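PDB 2JFS: Ser-thr phosphatase MSPP from Mycobacterium smegmatis, which probably removes phosphate from phosphorylated serine and threonine residues of proteins, as a metal-dependent phosphatase of the PP2C family. Local coordinates for residues A33-F38 with T90-V95; H130-E135 with R153-R158; S46-K51 with L75-L80; L181-D186 with T227-D232. One frame throughout, in Å; residues are numbered along the deposited sequence. Where two conformers were deposited one is given.

Contact 1 of 4, residues A33-F38 with T90-V95; sequences AVADGF and TTLTAV. With MN (manganese (II) ion), chain B; MN (manganese (II) ion), chain C.
Asp36 and Thr91 bond to each other where two antiparallel strands run up to the metal site. Thr91 OG1 accepts from Asp36 N at 2.9 Å. In return, Thr91 N donates to Asp36 O from above the carbonyl plane. The threonine hydroxyl sits between its own backbone N and carbonyl carbon (chi1 73°), a rotation that turns it toward the other strand. The same hydroxyl is also bonded to Ser113. Thr91 O is taken by Thr90 OG1 at 2.8 Å, in the carbonyl plane and on a lone pair. Further along, Val34 and Thr93 form a regular hydrogen-bonded pair. Their side chains face strand 180-184. On the face with Ala33 and Ala94, the two CB atoms meet at 3.9 Å, and Leu92 CD1 reaches Ala33 CB. Helix 42-59 packs over Ala35 and Leu92. The Phe38 ring comes obliquely to the backbone of Thr90, with CE2 3.4 Å from Thr90 N. Asp36 CG is anti to the backbone N (chi1 -180°), which carries the carboxylate off to the metals. OD1 of Asp36 binds one manganese at 2.1 Å and its OD2 binds a second at 2.2 Å. Gly37 O joins the first ion. One carboxylate therefore bridges two manganese ions, while bonds in both directions with Thr91 hold the backbone of Asp36. This ties the site to the sheet and probably helps keep the bridging aspartate in position.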
loop_
_atom_site.group_PDB
_atom_site.type_symbol
_atom_site.label_atom_id
_atom_site.label_comp_id
_atom_site.label_asym_id
_atom_site.label_seq_id
_atom_site.Cartn_x
_atom_site.Cartn_y
_atom_site.Cartn_z
ATOM N N ALA A 33 -5.280 -2.570 -3.970
ATOM C CA ALA A 33 -3.832 -2.658 -3.693
ATOM C C ALA A 33 -3.053 -1.435 -4.119
ATOM O O ALA A 33 -3.497 -0.674 -5.025
ATOM C CB ALA A 33 -3.247 -3.900 -4.394
ATOM N N VAL A 34 -1.925 -1.211 -3.451
ATOM C CA VAL A 34 -0.938 -0.236 -3.870
ATOM C C VAL A 34 0.395 -0.957 -3.975
ATOM O O VAL A 34 0.711 -1.834 -3.146
ATOM C CB VAL A 34 -0.816 0.908 -2.853
ATOM C CG1 VAL A 34 0.355 1.816 -3.182
ATOM C CG2 VAL A 34 -2.104 1.727 -2.848
ATOM N N ALA A 35 1.188 -0.587 -4.977
ATOM C CA ALA A 35 2.560 -1.092 -5.122
ATOM C C ALA A 35 3.482 0.102 -5.397
ATOM O O ALA A 35 3.213 0.878 -6.307
ATOM C CB ALA A 35 2.640 -2.138 -6.278
ATOM N N ASP A 36 4.515 0.271 -4.577
ATOM C CA ASP A 36 5.466 1.378 -4.704
ATOM C C ASP A 36 6.785 0.841 -5.238
ATOM O O ASP A 36 7.535 0.173 -4.532
ATOM C CB ASP A 36 5.633 2.056 -3.341
ATOM C CG ASP A 36 6.594 3.217 -3.384
ATOM O OD1 ASP A 36 7.266 3.401 -4.420
ATOM O OD2 ASP A 36 6.671 3.891 -2.334
ATOM N N GLY A 37 7.007 1.051 -6.523
ATOM C CA GLY A 37 8.206 0.558 -7.179
ATOM C C GLY A 37 9.455 1.370 -6.862
ATOM O O GLY A 37 9.404 2.569 -6.545
ATOM N N PHE A 38 10.612 0.728 -6.968
ATOM C CA PHE A 38 11.866 1.414 -6.715
ATOM C C PHE A 38 12.921 0.895 -7.677
ATOM O O PHE A 38 12.813 -0.228 -8.205
ATOM C CB PHE A 38 12.346 1.253 -5.248
ATOM C CG PHE A 38 12.575 -0.186 -4.821
ATOM C CD1 PHE A 38 13.793 -0.821 -5.084
ATOM C CD2 PHE A 38 11.551 -0.904 -4.188
ATOM C CE1 PHE A 38 14.035 -2.180 -4.681
ATOM C CE2 PHE A 38 11.774 -2.238 -3.779
ATOM C CZ PHE A 38 12.988 -2.865 -4.038
ATOM N N THR A 90 9.551 -3.758 -5.842
ATOM C CA THR A 90 8.369 -2.999 -5.409
ATOM C C THR A 90 7.868 -3.435 -4.035
ATOM O O THR A 90 8.079 -4.586 -3.606
ATOM C CB THR A 90 7.222 -3.121 -6.478
ATOM O OG1 THR A 90 6.162 -2.229 -6.156
ATOM C CG2 THR A 90 6.680 -4.569 -6.597
ATOM N N THR A 91 7.185 -2.531 -3.353
ATOM C CA THR A 91 6.340 -2.947 -2.234
ATOM C C THR A 91 5.003 -3.464 -2.796
ATOM O O THR A 91 4.695 -3.288 -3.985
ATOM C CB THR A 91 6.016 -1.759 -1.299
ATOM O OG1 THR A 91 5.054 -0.903 -1.979
ATOM C CG2 THR A 91 7.278 -0.977 -0.981
ATOM N N LEU A 92 4.198 -4.045 -1.914
ATOM C CA LEU A 92 2.835 -4.451 -2.244
ATOM C C LEU A 92 2.022 -4.479 -0.989
ATOM O O LEU A 92 2.421 -5.161 -0.027
ATOM C CB LEU A 92 2.813 -5.838 -2.952
ATOM C CG LEU A 92 1.411 -6.361 -3.338
ATOM C CD1 LEU A 92 0.634 -5.388 -4.168
ATOM C CD2 LEU A 92 1.488 -7.700 -4.063
ATOM N N THR A 93 0.903 -3.757 -0.948
ATOM C CA THR A 93 -0.056 -3.921 0.129
ATOM C C THR A 93 -1.396 -4.152 -0.551
ATOM O O THR A 93 -1.845 -3.309 -1.368
ATOM C CB THR A 93 -0.117 -2.675 1.025
ATOM O OG1 THR A 93 1.157 -2.564 1.649
ATOM C CG2 THR A 93 -1.224 -2.839 2.092
ATOM N N ALA A 94 -2.033 -5.261 -0.221
ATOM C CA ALA A 94 -3.320 -5.605 -0.831
ATOM C C ALA A 94 -4.360 -5.918 0.235
ATOM O O ALA A 94 -4.012 -6.507 1.267
ATOM C CB ALA A 94 -3.162 -6.782 -1.806
ATOM N N VAL A 95 -5.597 -5.481 -0.005
ATOM C CA VAL A 95 -6.761 -5.823 0.825
ATOM C C VAL A 95 -7.772 -6.576 -0.039
ATOM O O VAL A 95 -8.115 -6.103 -1.106
ATOM C CB VAL A 95 -7.445 -4.555 1.382
ATOM C CG1 VAL A 95 -8.700 -4.912 2.181
ATOM C CG2 VAL A 95 -6.485 -3.773 2.239
HETATM MN MN MN B . 8.835 4.330 -5.398
HETATM MN MN MN C . 7.561 5.911 -2.231
HETATM O O HOH W 1 10.254 5.374 -6.913
HETATM O O HOH W 2 8.740 6.250 -4.162
HETATM O O HOH W 3 7.148 5.244 -6.547
HETATM O O HOH W 4 5.718 6.439 -3.351
#

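Contact 2 of 4, residues H130-E135 with R153-R158; sequences HSVAGE and RHLLTR. With MN (manganese (II) ion), chain D.
His130 and Arg158 lie face to face. The guanidinium is stacked flat on the ring, with centres 3.8 Å apart and planes at 12°. His130 CE1 sits over the middle of the guanidinium, 3.4 Å from Arg158 CZ. Arg158 CD adds a CH-pi contact over the same ring. The arginine is extended from CG to NE, which carries CD and the guanidinium across one face of the imidazole. Its NH1 also bonds to Gly167 O and forms a salt bridge with Asp169.

Glu135 and Thr157 approach from opposite directions. Thr157 OG1 donates to Glu135 OE2 at 2.7 Å, meeting the anti lone pair of that oxygen. The glutamate chain bends at chi2 (-64°), and its carboxylate stops short of Arg158. Water 5 spans that gap, donating a hydrogen bond to Glu135 OE2 and accepting one from Arg158 NE at 3.0 Å. Between the backbones, Thr157 N donates to His130 O at 2.8 Å, and Val132 N donates to Leu155 O. These two bonds join the start of helix 132-138 to the irregular segment 153-158. In the modelled conformer of Leu155, its CD2 touches Val132 CG2 at 3.7 Å.

Ser131 is the N-cap of the helix, and its OG accepts from Gly134 N. His154, in segment 153-158, points away from the contact and binds a manganese through ND1 at 2.2 Å. The chemistry implies a polar, partly hydrated attachment in which the acid and the guanidinium interact through water. It probably steadies the loop that carries the metal ligand.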
loop_
_atom_site.group_PDB
_atom_site.type_symbol
_atom_site.label_atom_id
_atom_site.label_comp_id
_atom_site.label_asym_id
_atom_site.label_seq_id
_atom_site.Cartn_x
_atom_site.Cartn_y
_atom_site.Cartn_z
ATOM N N HIS A 130 8.041 -2.709 6.704
ATOM C CA HIS A 130 9.298 -3.470 6.563
ATOM C C HIS A 130 10.346 -2.496 6.001
ATOM O O HIS A 130 10.752 -2.584 4.825
ATOM C CB HIS A 130 9.109 -4.694 5.655
ATOM C CG HIS A 130 7.884 -5.487 5.969
ATOM N ND1 HIS A 130 7.577 -5.985 7.222
ATOM C CD2 HIS A 130 6.870 -5.859 5.160
ATOM C CE1 HIS A 130 6.412 -6.633 7.158
ATOM N NE2 HIS A 130 5.962 -6.550 5.917
ATOM N N SER A 131 10.759 -1.576 6.858
ATOM C CA SER A 131 11.889 -0.704 6.569
ATOM C C SER A 131 12.741 -0.714 7.828
ATOM O O SER A 131 12.269 -1.131 8.880
ATOM C CB SER A 131 11.412 0.710 6.334
ATOM O OG SER A 131 10.745 1.193 7.501
ATOM N N VAL A 132 13.956 -0.180 7.765
ATOM C CA VAL A 132 14.807 -0.199 8.957
ATOM C C VAL A 132 14.089 0.538 10.116
ATOM O O VAL A 132 13.972 -0.012 11.231
ATOM C CB VAL A 132 16.182 0.432 8.654
ATOM C CG1 VAL A 132 16.990 0.654 9.967
ATOM C CG2 VAL A 132 16.956 -0.488 7.679
ATOM N N ALA A 133 13.566 1.741 9.844
ATOM C CA ALA A 133 12.835 2.438 10.894
ATOM C C ALA A 133 11.581 1.674 11.335
ATOM O O ALA A 133 11.253 1.614 12.516
ATOM C CB ALA A 133 12.495 3.879 10.489
ATOM N N GLY A 134 10.877 1.097 10.376
ATOM C CA GLY A 134 9.666 0.320 10.669
ATOM C C GLY A 134 9.946 -0.868 11.564
ATOM O O GLY A 134 9.114 -1.227 12.413
ATOM N N GLU A 135 11.115 -1.522 11.403
ATOM C CA GLU A 135 11.418 -2.648 12.257
ATOM C C GLU A 135 11.700 -2.164 13.688
ATOM O O GLU A 135 11.366 -2.842 14.666
ATOM C CB GLU A 135 12.636 -3.450 11.747
ATOM C CG GLU A 135 12.532 -4.017 10.331
ATOM C CD GLU A 135 11.443 -5.048 10.125
ATOM O OE1 GLU A 135 10.721 -5.417 11.087
ATOM O OE2 GLU A 135 11.298 -5.508 8.949
ATOM N N ARG A 153 14.619 5.524 7.274
ATOM C CA ARG A 153 13.168 5.339 7.142
ATOM C C ARG A 153 12.822 4.689 5.808
ATOM O O ARG A 153 11.911 3.862 5.745
ATOM C CB ARG A 153 12.478 6.700 7.300
ATOM C CG ARG A 153 10.983 6.693 7.132
ATOM C CD ARG A 153 10.463 8.102 7.289
ATOM N NE ARG A 153 9.020 8.119 7.042
ATOM C CZ ARG A 153 8.228 9.176 7.213
ATOM N NH1 ARG A 153 8.723 10.352 7.614
ATOM N NH2 ARG A 153 6.925 9.057 6.976
ATOM N N HIS A 154 13.560 5.008 4.757
ATOM C CA HIS A 154 13.161 4.606 3.401
ATOM C C HIS A 154 13.844 3.357 2.921
ATOM O O HIS A 154 13.519 2.894 1.798
ATOM C CB HIS A 154 13.285 5.787 2.401
ATOM C CG HIS A 154 12.277 6.856 2.661
ATOM N ND1 HIS A 154 11.032 6.861 2.061
ATOM C CD2 HIS A 154 12.293 7.915 3.509
ATOM C CE1 HIS A 154 10.330 7.883 2.523
ATOM N NE2 HIS A 154 11.074 8.546 3.395
ATOM N N LEU A 155 14.725 2.754 3.769
ATOM C CA LEU A 155 15.467 1.540 3.441
ATOM C C LEU A 155 14.638 0.290 3.735
ATOM O O LEU A 155 14.407 -0.047 4.899
ATOM C CB LEU A 155 16.799 1.482 4.211
ATOM C CG LEU A 155 17.764 0.344 3.886
ATOM C CD1 LEU A 155 18.102 0.345 2.395
ATOM C CD2 LEU A 155 19.036 0.432 4.703
ATOM N N LEU A 156 14.188 -0.393 2.682
ATOM C CA LEU A 156 13.342 -1.568 2.876
ATOM C C LEU A 156 14.083 -2.764 3.466
ATOM O O LEU A 156 15.242 -3.027 3.135
ATOM C CB LEU A 156 12.717 -2.000 1.539
ATOM C CG LEU A 156 11.765 -0.972 0.928
ATOM C CD1 LEU A 156 11.310 -1.466 -0.434
ATOM C CD2 LEU A 156 10.578 -0.631 1.797
ATOM N N THR A 157 13.364 -3.548 4.267
ATOM C CA THR A 157 13.894 -4.813 4.788
ATOM C C THR A 157 13.219 -6.036 4.154
ATOM O O THR A 157 13.636 -7.157 4.369
ATOM C CB THR A 157 13.742 -4.892 6.300
ATOM O OG1 THR A 157 12.359 -4.692 6.620
ATOM C CG2 THR A 157 14.592 -3.782 6.970
ATOM N N ARG A 158 12.146 -5.796 3.407
ATOM C CA ARG A 158 11.488 -6.813 2.572
ATOM C C ARG A 158 10.979 -6.117 1.344
ATOM O O ARG A 158 10.521 -4.986 1.436
ATOM C CB ARG A 158 10.259 -7.396 3.269
ATOM C CG ARG A 158 10.539 -8.126 4.556
ATOM C CD ARG A 158 9.316 -8.908 5.000
ATOM N NE ARG A 158 9.310 -9.018 6.465
ATOM C CZ ARG A 158 8.302 -9.517 7.187
ATOM N NH1 ARG A 158 7.221 -10.053 6.619
ATOM N NH2 ARG A 158 8.413 -9.494 8.505
HETATM MN MN MN D . 10.199 5.779 0.320
HETATM O O HOH W 5 11.594 -8.117 8.198
HETATM O O HOH W 6 9.221 -7.887 11.180
HETATM O O HOH W 7 10.734 3.688 1.083
HETATM O O HOH W 8 12.087 6.151 -0.798
HETATM O O HOH W 9 9.498 7.868 -0.181
#

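Contact 3 of 4, residues S46-K51 with L75-L80; sequences SATALK and LRVFEL. With GOL (glycerol), chain H.
Thr48 and Val77 mark a small helix-helix packing contact on the outer side of the fold, between helix 42-59 and helix 63-81. The short segments run at 143° to each other, and their axes come within 8.9 Å. Thr48 points toward the second helix and carries much of the contact. With OG1 beside the backbone N (chi1 -63°), CG2 lies opposite that N and meets Val77 CG2 at 3.9 Å. In the modelled conformer of Arg76, Thr48 CG2 also lies 3.6 Å from Arg76 CG. There the two side chains cross obliquely, and only the aliphatic part of the arginine is used against the threonine. Val77 CG2 also packs on Ala49, 3.7 Å from Ala49 N and 4.1 Å from Ala49 CB. Leu80 CD2 lies near Thr48, whose OG1 position is less certain. That hydroxyl is hydrogen-bonded within its own helix to His44 O.

In the PP2C fold, a central beta sandwich is flanked by helices, and these two belong to one flank. Helix 42-59 lies directly on the sheet, where Leu50 packs on Leu26, Ala35 and Leu92. Leu160, in a loop, touches both Ala49 and Val77.

No hydrogen bond joins the two segments. A glycerol, probably from the crystallisation liquor, lies at the outer edge of the contact near Thr48 and Arg76, but its detailed contacts are doubtful.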
loop_
_atom_site.group_PDB
_atom_site.type_symbol
_atom_site.label_atom_id
_atom_site.label_comp_id
_atom_site.label_asym_id
_atom_site.label_seq_id
_atom_site.Cartn_x
_atom_site.Cartn_y
_atom_site.Cartn_z
ATOM N N SER A 46 6.249 -2.307 -10.209
ATOM C CA SER A 46 4.942 -2.120 -9.572
ATOM C C SER A 46 3.791 -2.482 -10.499
ATOM O O SER A 46 2.813 -3.134 -10.094
ATOM C CB SER A 46 4.804 -0.698 -9.035
ATOM O OG SER A 46 4.953 0.252 -10.080
ATOM N N ALA A 47 3.914 -2.114 -11.787
ATOM C CA ALA A 47 2.833 -2.384 -12.742
ATOM C C ALA A 47 2.703 -3.895 -12.922
ATOM O O ALA A 47 1.585 -4.456 -12.923
ATOM C CB ALA A 47 3.089 -1.692 -14.089
ATOM N N THR A 48 3.850 -4.557 -13.061
ATOM C CA THR A 48 3.875 -6.000 -13.305
ATOM C C THR A 48 3.314 -6.750 -12.099
ATOM O O THR A 48 2.569 -7.708 -12.279
ATOM C CB THR A 48 5.281 -6.501 -13.686
ATOM O OG1 THR A 48 5.658 -5.867 -14.915
ATOM C CG2 THR A 48 5.315 -8.041 -13.881
ATOM N N ALA A 49 3.665 -6.314 -10.880
ATOM C CA ALA A 49 3.143 -6.963 -9.671
ATOM C C ALA A 49 1.628 -6.914 -9.611
ATOM O O ALA A 49 1.008 -7.924 -9.321
ATOM C CB ALA A 49 3.740 -6.337 -8.414
ATOM N N LEU A 50 1.051 -5.748 -9.892
ATOM C CA LEU A 50 -0.401 -5.592 -9.756
ATOM C C LEU A 50 -1.174 -6.289 -10.879
ATOM O O LEU A 50 -2.231 -6.863 -10.617
ATOM C CB LEU A 50 -0.822 -4.120 -9.625
ATOM C CG LEU A 50 -0.291 -3.454 -8.350
ATOM C CD1 LEU A 50 -0.950 -2.106 -8.154
ATOM C CD2 LEU A 50 -0.466 -4.316 -7.112
ATOM N N LYS A 51 -0.613 -6.296 -12.091
ATOM C CA LYS A 51 -1.191 -7.027 -13.221
ATOM C C LYS A 51 -1.236 -8.521 -12.875
ATOM O O LYS A 51 -2.240 -9.215 -13.102
ATOM C CB LYS A 51 -0.358 -6.730 -14.482
ATOM C CG LYS A 51 -0.422 -7.711 -15.653
ATOM C CD LYS A 51 0.494 -7.197 -16.771
ATOM C CE LYS A 51 0.073 -7.702 -18.131
ATOM N NZ LYS A 51 0.354 -6.727 -19.236
ATOM N N LEU A 75 7.405 -13.722 -8.369
ATOM C CA LEU A 75 8.168 -14.492 -9.346
ATOM C C LEU A 75 8.211 -13.826 -10.718
ATOM O O LEU A 75 9.233 -13.842 -11.396
ATOM C CB LEU A 75 7.601 -15.896 -9.480
ATOM C CG LEU A 75 7.900 -16.917 -8.392
ATOM C CD1 LEU A 75 7.527 -18.273 -8.944
ATOM C CD2 LEU A 75 9.380 -16.930 -7.986
ATOM N N ARG A 76 7.101 -13.206 -11.096
ATOM C CA ARG A 76 7.048 -12.548 -12.382
ATOM C C ARG A 76 7.918 -11.292 -12.434
ATOM O O ARG A 76 8.648 -11.104 -13.411
ATOM C CB ARG A 76 5.611 -12.240 -12.787
ATOM C CG ARG A 76 5.505 -11.674 -14.162
ATOM C CD ARG A 76 5.311 -12.783 -15.212
ATOM N NE ARG A 76 6.513 -13.192 -15.974
ATOM C CZ ARG A 76 7.025 -12.512 -17.006
ATOM N NH1 ARG A 76 6.488 -11.344 -17.356
ATOM N NH2 ARG A 76 8.086 -12.970 -17.660
ATOM N N VAL A 77 7.883 -10.445 -11.405
ATOM C CA VAL A 77 8.772 -9.301 -11.409
ATOM C C VAL A 77 10.253 -9.707 -11.394
ATOM O O VAL A 77 11.088 -9.082 -12.058
ATOM C CB VAL A 77 8.435 -8.375 -10.213
ATOM C CG1 VAL A 77 9.398 -7.203 -10.116
ATOM C CG2 VAL A 77 7.023 -7.864 -10.339
ATOM N N PHE A 78 10.566 -10.745 -10.622
ATOM C CA PHE A 78 11.948 -11.228 -10.495
ATOM C C PHE A 78 12.455 -11.792 -11.819
ATOM O O PHE A 78 13.619 -11.580 -12.203
ATOM C CB PHE A 78 12.062 -12.267 -9.372
ATOM C CG PHE A 78 13.472 -12.775 -9.136
ATOM C CD1 PHE A 78 14.502 -11.895 -8.779
ATOM C CD2 PHE A 78 13.752 -14.129 -9.241
ATOM C CE1 PHE A 78 15.806 -12.367 -8.553
ATOM C CE2 PHE A 78 15.050 -14.610 -9.015
ATOM C CZ PHE A 78 16.065 -13.731 -8.675
ATOM N N GLU A 79 11.591 -12.518 -12.530
ATOM C CA GLU A 79 12.022 -13.126 -13.793
ATOM C C GLU A 79 12.260 -12.021 -14.827
ATOM O O GLU A 79 13.186 -12.078 -15.628
ATOM C CB GLU A 79 10.995 -14.172 -14.263
ATOM C CG GLU A 79 10.915 -15.412 -13.319
ATOM C CD GLU A 79 9.879 -16.478 -13.742
ATOM O OE1 GLU A 79 8.726 -16.124 -14.064
ATOM O OE2 GLU A 79 10.219 -17.683 -13.733
ATOM N N LEU A 80 11.431 -10.983 -14.781
ATOM C CA LEU A 80 11.560 -9.860 -15.692
ATOM C C LEU A 80 12.766 -8.942 -15.392
ATOM O O LEU A 80 13.462 -8.499 -16.309
ATOM C CB LEU A 80 10.269 -9.019 -15.620
ATOM C CG LEU A 80 10.098 -7.794 -16.531
ATOM C CD1 LEU A 80 9.741 -8.196 -17.998
ATOM C CD2 LEU A 80 9.049 -6.799 -15.897
HETATM C C1 GOL H . 4.724 -7.278 -17.256
HETATM O O1 GOL H . 3.764 -6.293 -16.945
HETATM C C2 GOL H . 4.112 -8.391 -18.077
HETATM O O2 GOL H . 5.149 -9.071 -18.777
HETATM C C3 GOL H . 3.333 -9.297 -17.125
HETATM O O3 GOL H . 4.161 -10.379 -16.751
#

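Contact 4 of 4, residues L181-D186 with T227-D232; sequences LLISSD and TVVVID. With MN (manganese (II) ion), chain D; MN (manganese (II) ion), chain C.
One sheet of the PP2C beta sandwich contributes this pair of antiparallel strands, whose end delivers a metal ligand. Leu181 and Ile231 form a hydrogen-bonded pair, with Leu181 N 2.8 Å from Ile231 O. Ile183 and Val229 repeat the pattern, and Ser185 N closes the ladder on Thr227 O at 2.9 Å. Thr227 N instead donates to a side chain, reaching Ser185 OG at 3.1 Å in a bent bond (139° at the hydrogen). Asp23 holds both Ser185 OG and Thr227 OG1.

The two faces serve different layers. Ile183, Val229 and Ile231 face the second sheet of the sandwich, where Val34 and Tyr32 pack on them. On the other face, Leu182 CD1 rests against Val230 CG2 at 3.8 Å, and Ser184 CB meets Val228 CG1 in the modelled conformer. Helix 206-219 covers Val228 and Val230.

Past the ladder, Asp186 takes no part in the pairing. Its OD1 and OD2 bind separate manganese ions, each at 2.1 Å. Asp36 and Asp224 share the ion on OD1, and His154 shares the one on OD2.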
loop_
_atom_site.group_PDB
_atom_site.type_symbol
_atom_site.label_atom_id
_atom_site.label_comp_id
_atom_site.label_asym_id
_atom_site.label_seq_id
_atom_site.Cartn_x
_atom_site.Cartn_y
_atom_site.Cartn_z
ATOM N N LEU A 181 -11.134 2.204 4.968
ATOM C CA LEU A 181 -9.758 1.781 4.883
ATOM C C LEU A 181 -9.047 2.685 3.908
ATOM O O LEU A 181 -9.623 3.115 2.910
ATOM C CB LEU A 181 -9.656 0.343 4.368
ATOM C CG LEU A 181 -10.427 -0.688 5.209
ATOM C CD1 LEU A 181 -10.339 -2.071 4.548
ATOM C CD2 LEU A 181 -9.871 -0.718 6.654
ATOM N N LEU A 182 -7.782 2.943 4.199
ATOM C CA LEU A 182 -6.916 3.702 3.286
ATOM C C LEU A 182 -5.643 2.915 3.066
ATOM O O LEU A 182 -4.947 2.593 4.022
ATOM C CB LEU A 182 -6.548 5.056 3.927
ATOM C CG LEU A 182 -5.376 5.817 3.302
ATOM C CD1 LEU A 182 -5.751 6.301 1.902
ATOM C CD2 LEU A 182 -4.934 7.003 4.151
ATOM N N ILE A 183 -5.343 2.600 1.807
ATOM C CA ILE A 183 -4.021 2.084 1.456
ATOM C C ILE A 183 -3.234 3.187 0.777
ATOM O O ILE A 183 -3.790 3.878 -0.087
ATOM C CB ILE A 183 -4.087 0.901 0.472
ATOM C CG1 ILE A 183 -5.220 -0.072 0.834
ATOM C CG2 ILE A 183 -2.716 0.237 0.412
ATOM C CD1 ILE A 183 -5.451 -1.109 -0.279
ATOM N N SER A 184 -1.990 3.400 1.163
ATOM C CA SER A 184 -1.234 4.444 0.490
ATOM C C SER A 184 0.203 4.059 0.271
ATOM O O SER A 184 0.746 3.204 0.980
ATOM C CB SER A 184 -1.280 5.765 1.258
ATOM O OG SER A 184 -0.385 5.740 2.346
ATOM N N SER A 185 0.834 4.668 -0.714
ATOM C CA SER A 185 2.301 4.581 -0.758
ATOM C C SER A 185 2.869 5.514 0.339
ATOM O O SER A 185 2.156 6.390 0.897
ATOM C CB SER A 185 2.850 4.964 -2.147
ATOM O OG SER A 185 2.511 6.319 -2.464
ATOM N N ASP A 186 4.164 5.357 0.619
ATOM C CA ASP A 186 4.780 6.179 1.643
ATOM C C ASP A 186 4.867 7.658 1.291
ATOM O O ASP A 186 5.133 8.466 2.161
ATOM C CB ASP A 186 6.160 5.620 2.021
ATOM C CG ASP A 186 7.169 5.692 0.904
ATOM O OD1 ASP A 186 6.834 5.952 -0.272
ATOM O OD2 ASP A 186 8.352 5.500 1.240
ATOM N N THR A 227 0.181 7.763 -3.890
ATOM C CA THR A 227 -0.905 6.967 -4.413
ATOM C C THR A 227 -1.758 6.535 -3.236
ATOM O O THR A 227 -1.230 6.112 -2.188
ATOM C CB THR A 227 -0.340 5.767 -5.165
ATOM O OG1 THR A 227 0.469 6.299 -6.212
ATOM C CG2 THR A 227 -1.445 4.900 -5.800
ATOM N N VAL A 228 -3.054 6.647 -3.402
ATOM C CA VAL A 228 -3.984 6.363 -2.313
ATOM C C VAL A 228 -5.214 5.628 -2.836
ATOM O O VAL A 228 -5.676 5.889 -3.950
ATOM C CB VAL A 228 -4.430 7.663 -1.595
ATOM C CG1 VAL A 228 -3.253 8.241 -0.790
ATOM C CG2 VAL A 228 -4.936 8.687 -2.616
ATOM N N VAL A 229 -5.711 4.710 -2.023
ATOM C CA VAL A 229 -6.913 3.950 -2.321
ATOM C C VAL A 229 -7.787 4.056 -1.088
ATOM O O VAL A 229 -7.338 3.691 0.011
ATOM C CB VAL A 229 -6.592 2.469 -2.641
ATOM C CG1 VAL A 229 -7.901 1.648 -2.798
ATOM C CG2 VAL A 229 -5.632 2.357 -3.867
ATOM N N VAL A 230 -9.017 4.541 -1.258
ATOM C CA VAL A 230 -9.941 4.692 -0.113
ATOM C C VAL A 230 -11.151 3.780 -0.297
ATOM O O VAL A 230 -11.768 3.790 -1.376
ATOM C CB VAL A 230 -10.399 6.170 0.072
ATOM C CG1 VAL A 230 -11.575 6.296 1.081
ATOM C CG2 VAL A 230 -9.191 7.050 0.487
ATOM N N ILE A 231 -11.487 3.008 0.750
ATOM C CA ILE A 231 -12.562 2.012 0.669
ATOM C C ILE A 231 -13.510 2.273 1.831
ATOM O O ILE A 231 -13.110 2.220 2.995
ATOM C CB ILE A 231 -12.003 0.563 0.775
ATOM C CG1 ILE A 231 -10.885 0.323 -0.243
ATOM C CG2 ILE A 231 -13.134 -0.484 0.623
ATOM C CD1 ILE A 231 -9.825 -0.633 0.284
ATOM N N ASP A 232 -14.767 2.559 1.510
ATOM C CA ASP A 232 -15.781 2.678 2.545
ATOM C C ASP A 232 -16.547 1.371 2.691
ATOM O O ASP A 232 -17.007 0.795 1.699
ATOM C CB ASP A 232 -16.757 3.817 2.220
ATOM C CG ASP A 232 -16.209 5.190 2.607
ATOM O OD1 ASP A 232 -15.402 5.286 3.571
ATOM O OD2 ASP A 232 -16.584 6.167 1.932
HETATM MN MN MN D . 10.199 5.779 0.320
HETATM MN MN MN C . 7.561 5.911 -2.231
HETATM O O HOH W 2 8.740 6.250 -4.162
HETATM O O HOH W 4 5.718 6.439 -3.351
HETATM O O HOH W 8 12.087 6.151 -0.798
HETATM O O HOH W 7 10.734 3.688 1.083
HETATM O O HOH W 9 9.498 7.868 -0.181
#

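How the contacts relate
Contacts 1 and 4 are buried strand pairs, one from each sheet of the sandwich. They pack together through Val34, Ile183 and Val229. Contacts 2 and 3 are partly buried and lie nearer the surface. Contact 2 combines backbone bonds with stacking, a carboxylate bond and water, whereas contact 3 has no hydrogen bond between its segments. Contact 3 joins two helices that lie in the chain between the strands of contact 1, and Leu50 packs on Leu92. The metal site links the other three. Contacts 1 and 4 share one manganese through Asp36 and Asp186, and contacts 2 and 4 share another through His154 and Asp186. Leu156 of contact 2 also touches Phe38.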